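Local coordinates for protein alpha,alpha-trehalose-phosphate synthase (UDP-forming) (PDB 5HXA) that belongs to glycosyltransferase family 20 and has the two-domain GT-B fold, here as an assembly of two identical subunits, at residues E170-I175 and E180-M185; S201-I206 and L227-Y232. One frame throughout, in Å; residues are numbered along the deposited sequence.

Contact 1 of 2, residues E170-I175 and E180-M185; sequences EVLRTI and ELVKAM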
loop_
_atom_site.group_PDB
_atom_site.type_symbol
_atom_site.label_atom_id
_atom_site.label_comp_id
_atom_site.label_asym_id
_atom_site.label_seq_id
_atom_site.Cartn_x
_atom_site.Cartn_y
_atom_site.Cartn_z
ATOM N N GLU A 170 8.215 -2.327 -1.535
ATOM C CA GLU A 170 7.537 -1.333 -2.372
ATOM C C GLU A 170 6.875 -0.244 -1.541
ATOM O O GLU A 170 6.712 0.883 -2.022
ATOM C CB GLU A 170 6.484 -1.990 -3.269
ATOM C CG GLU A 170 7.054 -2.736 -4.478
ATOM C CD GLU A 170 7.749 -1.809 -5.469
ATOM O OE1 GLU A 170 7.464 -0.580 -5.506
ATOM O OE2 GLU A 170 8.568 -2.326 -6.242
ATOM N N VAL A 171 6.465 -0.568 -0.316
ATOM C CA VAL A 171 5.800 0.387 0.568
ATOM C C VAL A 171 6.803 1.086 1.470
ATOM O O VAL A 171 6.737 2.305 1.640
ATOM C CB VAL A 171 4.702 -0.327 1.384
ATOM C CG1 VAL A 171 4.129 0.591 2.486
ATOM C CG2 VAL A 171 3.591 -0.819 0.454
ATOM N N LEU A 172 7.735 0.316 2.048
ATOM C CA LEU A 172 8.791 0.892 2.879
ATOM C C LEU A 172 9.561 1.988 2.152
ATOM O O LEU A 172 9.926 3.004 2.757
ATOM C CB LEU A 172 9.768 -0.207 3.322
ATOM C CG LEU A 172 10.918 0.265 4.221
ATOM C CD1 LEU A 172 10.377 0.546 5.607
ATOM C CD2 LEU A 172 12.030 -0.770 4.274
ATOM N N ARG A 173 9.842 1.793 0.858
ATOM C CA ARG A 173 10.700 2.745 0.160
ATOM C C ARG A 173 10.027 4.093 -0.068
ATOM O O ARG A 173 10.708 5.036 -0.494
ATOM C CB ARG A 173 11.189 2.155 -1.171
ATOM C CG ARG A 173 10.129 1.935 -2.261
ATOM C CD ARG A 173 10.709 1.050 -3.391
ATOM N NE ARG A 173 9.859 0.984 -4.580
ATOM C CZ ARG A 173 10.050 1.712 -5.678
ATOM N NH1 ARG A 173 11.067 2.564 -5.744
ATOM N NH2 ARG A 173 9.225 1.595 -6.709
ATOM N N THR A 174 8.731 4.224 0.228
ATOM C CA THR A 174 8.104 5.541 0.160
ATOM C C THR A 174 8.545 6.439 1.315
ATOM O O THR A 174 8.422 7.665 1.212
ATOM C CB THR A 174 6.568 5.433 0.128
ATOM O OG1 THR A 174 6.076 4.878 1.357
ATOM C CG2 THR A 174 6.108 4.564 -1.053
ATOM N N ILE A 175 9.064 5.868 2.400
ATOM C CA ILE A 175 9.642 6.660 3.494
ATOM C C ILE A 175 11.015 7.157 3.041
ATOM O O ILE A 175 11.907 6.335 2.788
ATOM C CB ILE A 175 9.762 5.830 4.780
ATOM C CG1 ILE A 175 8.384 5.377 5.274
ATOM C CG2 ILE A 175 10.526 6.604 5.862
ATOM C CD1 ILE A 175 8.480 4.201 6.263
ATOM N N GLU A 180 18.595 4.480 5.402
ATOM C CA GLU A 180 19.353 4.740 6.622
ATOM C C GLU A 180 18.739 4.014 7.816
ATOM O O GLU A 180 19.457 3.532 8.708
ATOM C CB GLU A 180 19.402 6.256 6.856
ATOM C CG GLU A 180 20.117 6.695 8.107
ATOM C CD GLU A 180 20.334 8.203 8.145
ATOM O OE1 GLU A 180 19.357 8.961 7.929
ATOM O OE2 GLU A 180 21.489 8.620 8.377
ATOM N N LEU A 181 17.410 3.904 7.838
ATOM C CA LEU A 181 16.723 3.240 8.942
ATOM C C LEU A 181 17.011 1.745 8.961
ATOM O O LEU A 181 17.275 1.174 10.021
ATOM C CB LEU A 181 15.219 3.494 8.842
ATOM C CG LEU A 181 14.761 4.930 9.173
ATOM C CD1 LEU A 181 13.289 5.131 8.797
ATOM C CD2 LEU A 181 15.007 5.283 10.646
ATOM N N VAL A 182 16.944 1.080 7.803
ATOM C CA VAL A 182 17.226 -0.359 7.788
ATOM C C VAL A 182 18.677 -0.619 8.163
ATOM O O VAL A 182 18.977 -1.542 8.931
ATOM C CB VAL A 182 16.880 -0.974 6.421
ATOM C CG1 VAL A 182 17.360 -2.431 6.371
ATOM C CG2 VAL A 182 15.356 -0.883 6.176
ATOM N N LYS A 183 19.604 0.181 7.622
ATOM C CA LYS A 183 21.003 0.047 8.014
ATOM C C LYS A 183 21.157 0.151 9.526
ATOM O O LYS A 183 21.802 -0.693 10.159
ATOM C CB LYS A 183 21.853 1.114 7.318
ATOM C CG LYS A 183 23.317 1.102 7.818
ATOM C CD LYS A 183 24.205 2.039 6.996
ATOM C CE LYS A 183 25.647 2.032 7.508
ATOM N NZ LYS A 183 26.557 2.754 6.568
ATOM N N ALA A 184 20.539 1.174 10.129
ATOM C CA ALA A 184 20.644 1.345 11.576
ATOM C C ALA A 184 20.046 0.160 12.319
ATOM O O ALA A 184 20.567 -0.255 13.359
ATOM C CB ALA A 184 19.970 2.647 12.012
ATOM N N MET A 185 18.947 -0.400 11.809
ATOM C CA MET A 185 18.341 -1.547 12.486
ATOM C C MET A 185 19.301 -2.734 12.587
ATOM O O MET A 185 19.180 -3.547 13.508
ATOM C CB MET A 185 17.063 -1.980 11.768
ATOM C CG MET A 185 15.872 -1.024 11.979
ATOM S SD MET A 185 14.484 -1.454 10.915
ATOM C CE MET A 185 13.761 -2.858 11.789
#
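Leu172 and Val182 make the close touch between the short helix 169-172 and helix 178-185: the CD2 methyl of Leu172 lies 3.8 Å from CG2 of Val182, the two side chains crossing at a slant. Leu172 reaches over because its CG is anti to the backbone N (chi1 -179°), extending the branch toward the neighbouring helix. Beside this pair, Ile175 CG2 and Leu181 CD1 stand 4.3 Å apart, a looser touch that Thr96, Phe97 and Phe88 of helix 78-97 help to enclose. Branched aliphatic residues suit this buried place, since methyl groups can mesh between segments that exchange no hydrogen bond. The two successive helices, joined by a short link, belong to the domain built on the mixed sheet of this GT-B enzyme: a type I beta turn from Leu172 to Ile175 redirects the chain toward helix 178-185, with Ile175 N bonded to Leu172 O at 3.0 Å. Thr174, inside the turn, ties back to the residue just ahead of it, its OG1 meeting Val171 O at 2.7 Å, a carbonyl that also accepts the backbone N of Thr174. Away from the apolar seam, Glu170 and Arg173 are partly exposed. In one of its two modelled conformers Arg173 grips Glu170 side-on, NE and NH2 both converging on the one oxygen OE1, NE at 3.0 Å from it. Arg370 of the second subunit forms a further salt bridge to OE1, probably stabilising its negative charge at the subunit boundary. On helix 178-185, Glu180 and Lys183 are exposed.

Contact 2 of 2, residues S201-I206 and L227-Y232; sequences SFVDFI and LKVGAY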
loop_
_atom_site.group_PDB
_atom_site.type_symbol
_atom_site.label_atom_id
_atom_site.label_comp_id
_atom_site.label_asym_id
_atom_site.label_seq_id
_atom_site.Cartn_x
_atom_site.Cartn_y
_atom_site.Cartn_z
ATOM N N SER A 201 9.494 -9.594 4.935
ATOM C CA SER A 201 9.523 -8.241 4.393
ATOM C C SER A 201 10.862 -7.559 4.666
ATOM O O SER A 201 11.437 -6.910 3.783
ATOM C CB SER A 201 8.379 -7.438 5.011
ATOM O OG SER A 201 8.536 -6.066 4.759
ATOM N N PHE A 202 11.354 -7.675 5.900
ATOM C CA PHE A 202 12.632 -7.067 6.273
ATOM C C PHE A 202 13.776 -7.713 5.505
ATOM O O PHE A 202 14.624 -7.025 4.929
ATOM C CB PHE A 202 12.835 -7.221 7.781
ATOM C CG PHE A 202 14.124 -6.643 8.304
ATOM C CD1 PHE A 202 14.248 -5.279 8.539
ATOM C CD2 PHE A 202 15.197 -7.470 8.600
ATOM C CE1 PHE A 202 15.438 -4.750 9.047
ATOM C CE2 PHE A 202 16.380 -6.948 9.107
ATOM C CZ PHE A 202 16.503 -5.591 9.331
ATOM N N VAL A 203 13.810 -9.043 5.487
ATOM C CA VAL A 203 14.885 -9.745 4.799
ATOM C C VAL A 203 14.818 -9.491 3.293
ATOM O O VAL A 203 15.856 -9.354 2.627
ATOM C CB VAL A 203 14.822 -11.245 5.136
ATOM C CG1 VAL A 203 15.794 -12.029 4.269
ATOM C CG2 VAL A 203 15.119 -11.461 6.632
ATOM N N ASP A 204 13.604 -9.406 2.736
ATOM C CA ASP A 204 13.470 -9.075 1.313
ATOM C C ASP A 204 14.122 -7.738 0.985
ATOM O O ASP A 204 14.771 -7.591 -0.062
ATOM C CB ASP A 204 11.997 -9.028 0.904
ATOM C CG ASP A 204 11.412 -10.406 0.612
ATOM O OD1 ASP A 204 12.173 -11.393 0.532
ATOM O OD2 ASP A 204 10.176 -10.490 0.448
ATOM N N PHE A 205 13.931 -6.732 1.838
ATOM C CA PHE A 205 14.533 -5.438 1.541
ATOM C C PHE A 205 16.044 -5.573 1.469
ATOM O O PHE A 205 16.692 -5.075 0.535
ATOM C CB PHE A 205 14.152 -4.390 2.591
ATOM C CG PHE A 205 14.813 -3.062 2.343
ATOM C CD1 PHE A 205 14.228 -2.132 1.490
ATOM C CD2 PHE A 205 16.067 -2.778 2.888
ATOM C CE1 PHE A 205 14.862 -0.918 1.214
ATOM C CE2 PHE A 205 16.698 -1.576 2.624
ATOM C CZ PHE A 205 16.096 -0.641 1.789
ATOM N N ILE A 206 16.610 -6.270 2.448
ATOM C CA ILE A 206 18.059 -6.396 2.554
ATOM C C ILE A 206 18.617 -7.166 1.365
ATOM O O ILE A 206 19.596 -6.743 0.737
ATOM C CB ILE A 206 18.414 -7.051 3.903
ATOM C CG1 ILE A 206 18.212 -6.018 5.019
ATOM C CG2 ILE A 206 19.844 -7.639 3.916
ATOM C CD1 ILE A 206 18.332 -6.576 6.387
ATOM N N LEU A 227 23.373 -10.742 12.486
ATOM C CA LEU A 227 22.286 -10.581 13.446
ATOM C C LEU A 227 21.291 -11.708 13.222
ATOM O O LEU A 227 21.228 -12.298 12.138
ATOM C CB LEU A 227 21.585 -9.218 13.306
ATOM C CG LEU A 227 20.932 -8.858 11.968
ATOM C CD1 LEU A 227 19.760 -7.903 12.173
ATOM C CD2 LEU A 227 21.934 -8.228 10.980
ATOM N N LYS A 228 20.508 -12.002 14.260
ATOM C CA LYS A 228 19.423 -12.973 14.160
ATOM C C LYS A 228 18.114 -12.228 13.949
ATOM O O LYS A 228 17.840 -11.240 14.639
ATOM C CB LYS A 228 19.334 -13.853 15.413
ATOM C CG LYS A 228 18.293 -14.977 15.284
ATOM C CD LYS A 228 18.417 -15.977 16.408
ATOM C CE LYS A 228 17.381 -17.088 16.292
ATOM N NZ LYS A 228 17.564 -17.894 15.062
ATOM N N VAL A 229 17.316 -12.684 12.987
ATOM C CA VAL A 229 16.041 -12.053 12.663
ATOM C C VAL A 229 14.961 -13.122 12.752
ATOM O O VAL A 229 15.076 -14.175 12.117
ATOM C CB VAL A 229 16.063 -11.403 11.262
ATOM C CG1 VAL A 229 14.789 -10.603 11.010
ATOM C CG2 VAL A 229 17.289 -10.486 11.113
ATOM N N GLY A 230 13.918 -12.869 13.551
ATOM C CA GLY A 230 12.900 -13.884 13.745
ATOM C C GLY A 230 11.511 -13.309 13.941
ATOM O O GLY A 230 11.326 -12.106 14.137
ATOM N N ALA A 231 10.525 -14.202 13.873
ATOM C CA ALA A 231 9.147 -13.896 14.236
ATOM C C ALA A 231 8.883 -14.411 15.645
ATOM O O ALA A 231 9.127 -15.585 15.935
ATOM C CB ALA A 231 8.156 -14.535 13.256
ATOM N N TYR A 232 8.376 -13.544 16.515
ATOM C CA TYR A 232 8.003 -13.938 17.873
ATOM C C TYR A 232 6.627 -13.348 18.145
ATOM O O TYR A 232 6.513 -12.254 18.711
ATOM C CB TYR A 232 9.011 -13.450 18.914
ATOM C CG TYR A 232 10.477 -13.701 18.607
ATOM C CD1 TYR A 232 11.165 -12.913 17.685
ATOM C CD2 TYR A 232 11.191 -14.693 19.283
ATOM C CE1 TYR A 232 12.519 -13.131 17.414
ATOM C CE2 TYR A 232 12.548 -14.907 19.033
ATOM C CZ TYR A 232 13.205 -14.118 18.099
ATOM O OH TYR A 232 14.549 -14.327 17.853
#
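Helix 196-208 packs against strand 225-231 with its nearest backbone approach at Val203 and Val229, whose CA atoms are 8.3 Å apart, a spacing that leaves room for one layer of side chains. Val229 enters that layer from the strand. Its CG1 sits 4.0 Å from CD2 of Phe202, while CG2 lies 4.2 Å from CE2 of the same ring, so the two methyls run along the CD2-CE2 bond; CG1 approaches obliquely, and the two side chains cross at about a right angle. Phe202 holds its ring out toward the strand with CG anti to the backbone N (chi1 180°). Val203 adds a lighter touch, its CG2 4.5 Å from CG1 of Val229. A beta-branched valine suits a strand and is compact enough to fit beneath the helix, whereas the long phenylalanine bridges to several neighbours: its ring also meets Phe166 edge-to-face and Phe193 of the adjacent strand 190-193. This is the helix-on-sheet packing of a Rossmann-like GT-B domain. No hydrogen bond crosses between the segments; backbone bonds of the strand go to residues such as Ile191 and Val220 in the strands on either side, so helix and sheet are joined here by shape and the burial of apolar surface.

How the contacts relate
Contact 1 comes first along the chain and closes before contact 2 opens, with strand 190-193 between them. Their centres are 13 Å apart, on the same side of the chain's centre, in the domain of the ten-stranded mixed sheet. Helix 196-208 joins them: Leu172 CD2 lies 3.8 Å from Phe205 CD1, and Val182 CG1 lies 3.7 Å from Phe205 CD2, while CE of Met185 packs 3.7 Å from CE1 of Phe202. One apolar core thus runs from residues 172-175, through helices 178-185 and 196-208, to strand 225-231. It connects the sheet to a region where Glu170 and Asp204 form salt bridges with the second subunit.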